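Local structure of ribokinase RBSK (Mycobacterium tuberculosis, 3GO7) at residues N29-F34 with G110-V115. The protein probably phosphorylates D-ribose at its O5 hydroxyl, using ATP and magnesium, to make D-ribose 5-phosphate. Residues are numbered along the deposited sequence; the frame is centred on the assembly and turned at random.
Sequences NMDLTF and GTAIIV. With RIB (alpha-D-ribofuranose), chain C.
Asp31 lies beside Ala112 and Ile114 on the sugar-facing side of two parallel strands. Its CB and CG both rest against Ile114 CD1, CG at 3.4 Å, and sugar O3 is equally near CG; the partners part only at the oxygens. With CG beside the backbone N (chi1 -71°), the carboxylate is brought past that methyl up to ribose: sugar O2 donates to Asp31 OD1 at 2.7 Å, and sugar O3 to Asp31 OD2, also at 2.7 Å. Ala112 CB sits 3.3 Å from Asp31 OD1, a small methyl at the O2 end. Asn29 ND2 donates to the same sugar O2 (2.8 Å, 168°) and also hydrogen-bonds Glu152 OE1, so two acceptors hold this one nitrogen.

Five N-H...O bonds link the strands in parallel register: Leu32 N reaches Ala112 O at 2.8 Å, almost straight, whereas Met30 N lies 39° out of the carbonyl plane of Gly110. On the reverse face, Ile113 CG2 lies 3.8 Å from Phe34 CE2 and Ile113 CD1 meets Leu32 CD1; there Leu32 packs on Leu32 of the second subunit. Sugar on one face and dimer contacts on the other are characteristic of the small beta-sheet lid of PfkB-family ribokinases.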
loop_
_atom_site.group_PDB
_atom_site.type_symbol
_atom_site.label_atom_id
_atom_site.label_comp_id
_atom_site.label_asym_id
_atom_site.label_seq_id
_atom_site.Cartn_x
_atom_site.Cartn_y
_atom_site.Cartn_z
ATOM N N ASN A 29 -12.101 -5.371 -2.878
ATOM C CA ASN A 29 -11.012 -4.663 -2.161
ATOM C C ASN A 29 -10.691 -3.354 -2.858
ATOM O O ASN A 29 -10.903 -3.217 -4.073
ATOM C CB ASN A 29 -9.715 -5.463 -2.202
ATOM C CG ASN A 29 -9.827 -6.860 -1.587
ATOM O OD1 ASN A 29 -10.452 -7.055 -0.541
ATOM N ND2 ASN A 29 -9.167 -7.834 -2.222
ATOM N N MET A 30 -10.161 -2.377 -2.128
ATOM C CA MET A 30 -9.575 -1.254 -2.835
ATOM C C MET A 30 -8.105 -1.634 -3.092
ATOM O O MET A 30 -7.398 -2.086 -2.181
ATOM C CB MET A 30 -9.744 0.034 -2.037
ATOM C CG MET A 30 -9.235 1.283 -2.733
ATOM S SD MET A 30 -10.219 1.687 -4.186
ATOM C CE MET A 30 -11.661 2.446 -3.398
ATOM N N ASP A 31 -7.667 -1.510 -4.335
ATOM C CA ASP A 31 -6.301 -1.830 -4.690
ATOM C C ASP A 31 -5.380 -0.604 -4.654
ATOM O O ASP A 31 -5.717 0.447 -5.218
ATOM C CB ASP A 31 -6.251 -2.444 -6.096
ATOM C CG ASP A 31 -6.835 -3.851 -6.154
ATOM O OD1 ASP A 31 -7.083 -4.449 -5.088
ATOM O OD2 ASP A 31 -7.048 -4.362 -7.278
ATOM N N LEU A 32 -4.223 -0.760 -4.005
ATOM C CA LEU A 32 -3.106 0.162 -4.131
ATOM C C LEU A 32 -2.052 -0.521 -5.000
ATOM O O LEU A 32 -1.447 -1.541 -4.594
ATOM C CB LEU A 32 -2.533 0.502 -2.759
ATOM C CG LEU A 32 -3.467 1.117 -1.695
ATOM C CD1 LEU A 32 -2.701 1.461 -0.420
ATOM C CD2 LEU A 32 -4.152 2.352 -2.197
ATOM N N THR A 33 -1.843 -0.001 -6.209
ATOM C CA THR A 33 -0.883 -0.602 -7.132
ATOM C C THR A 33 0.410 0.206 -7.249
ATOM O O THR A 33 0.400 1.390 -7.624
ATOM C CB THR A 33 -1.471 -0.807 -8.528
ATOM O OG1 THR A 33 -2.750 -1.460 -8.435
ATOM C CG2 THR A 33 -0.507 -1.621 -9.398
ATOM N N PHE A 34 1.522 -0.452 -6.950
ATOM C CA PHE A 34 2.819 0.184 -6.975
ATOM C C PHE A 34 3.598 -0.352 -8.159
ATOM O O PHE A 34 3.633 -1.582 -8.399
ATOM C CB PHE A 34 3.561 -0.139 -5.678
ATOM C CG PHE A 34 2.914 0.436 -4.441
ATOM C CD1 PHE A 34 3.452 1.551 -3.817
ATOM C CD2 PHE A 34 1.778 -0.149 -3.887
ATOM C CE1 PHE A 34 2.873 2.091 -2.676
ATOM C CE2 PHE A 34 1.203 0.384 -2.746
ATOM C CZ PHE A 34 1.761 1.522 -2.144
ATOM N N GLY A 110 -12.001 -4.329 2.314
ATOM C CA GLY A 110 -10.715 -4.981 2.071
ATOM C C GLY A 110 -9.695 -4.057 1.440
ATOM O O GLY A 110 -10.067 -3.125 0.749
ATOM N N THR A 111 -8.405 -4.305 1.696
ATOM C CA THR A 111 -7.331 -3.567 1.069
ATOM C C THR A 111 -6.379 -4.551 0.434
ATOM O O THR A 111 -6.124 -5.590 1.023
ATOM C CB THR A 111 -6.554 -2.746 2.093
ATOM O OG1 THR A 111 -7.468 -1.972 2.868
ATOM C CG2 THR A 111 -5.552 -1.808 1.401
ATOM N N ALA A 112 -5.849 -4.221 -0.748
ATOM C CA ALA A 112 -4.829 -5.019 -1.388
ATOM C C ALA A 112 -3.672 -4.161 -1.853
ATOM O O ALA A 112 -3.861 -3.025 -2.332
ATOM C CB ALA A 112 -5.385 -5.796 -2.563
ATOM N N ILE A 113 -2.474 -4.730 -1.749
ATOM C CA ILE A 113 -1.302 -4.115 -2.276
ATOM C C ILE A 113 -0.873 -4.986 -3.422
ATOM O O ILE A 113 -0.572 -6.171 -3.233
ATOM C CB ILE A 113 -0.166 -4.041 -1.198
ATOM C CG1 ILE A 113 -0.699 -3.479 0.135
ATOM C CG2 ILE A 113 1.008 -3.280 -1.710
ATOM C CD1 ILE A 113 -1.404 -2.171 0.028
ATOM N N ILE A 114 -0.888 -4.404 -4.617
ATOM C CA ILE A 114 -0.293 -5.023 -5.776
ATOM C C ILE A 114 1.039 -4.334 -6.088
ATOM O O ILE A 114 1.144 -3.093 -6.102
ATOM C CB ILE A 114 -1.208 -4.969 -7.019
ATOM C CG1 ILE A 114 -2.580 -5.555 -6.721
ATOM C CG2 ILE A 114 -0.636 -5.849 -8.112
ATOM C CD1 ILE A 114 -3.500 -4.615 -6.149
ATOM N N VAL A 115 2.060 -5.142 -6.329
ATOM C CA VAL A 115 3.347 -4.619 -6.709
ATOM C C VAL A 115 3.684 -5.204 -8.082
ATOM O O VAL A 115 3.657 -6.437 -8.286
ATOM C CB VAL A 115 4.420 -4.960 -5.654
ATOM C CG1 VAL A 115 5.746 -4.317 -6.004
ATOM C CG2 VAL A 115 3.953 -4.505 -4.268
HETATM O O5 RIB C . -6.216 -10.873 -8.546
HETATM C C5 RIB C . -5.870 -9.521 -8.177
HETATM C C4 RIB C . -6.780 -9.104 -7.003
HETATM O O4 RIB C . -6.430 -9.811 -5.817
HETATM C C3 RIB C . -6.702 -7.642 -6.610
HETATM O O3 RIB C . -7.762 -6.914 -7.228
HETATM C C2 RIB C . -6.786 -7.633 -5.078
HETATM O O2 RIB C . -7.893 -6.909 -4.522
HETATM C C1 RIB C . -6.790 -9.083 -4.646
HETATM O O1 RIB C . -8.075 -9.511 -4.203
#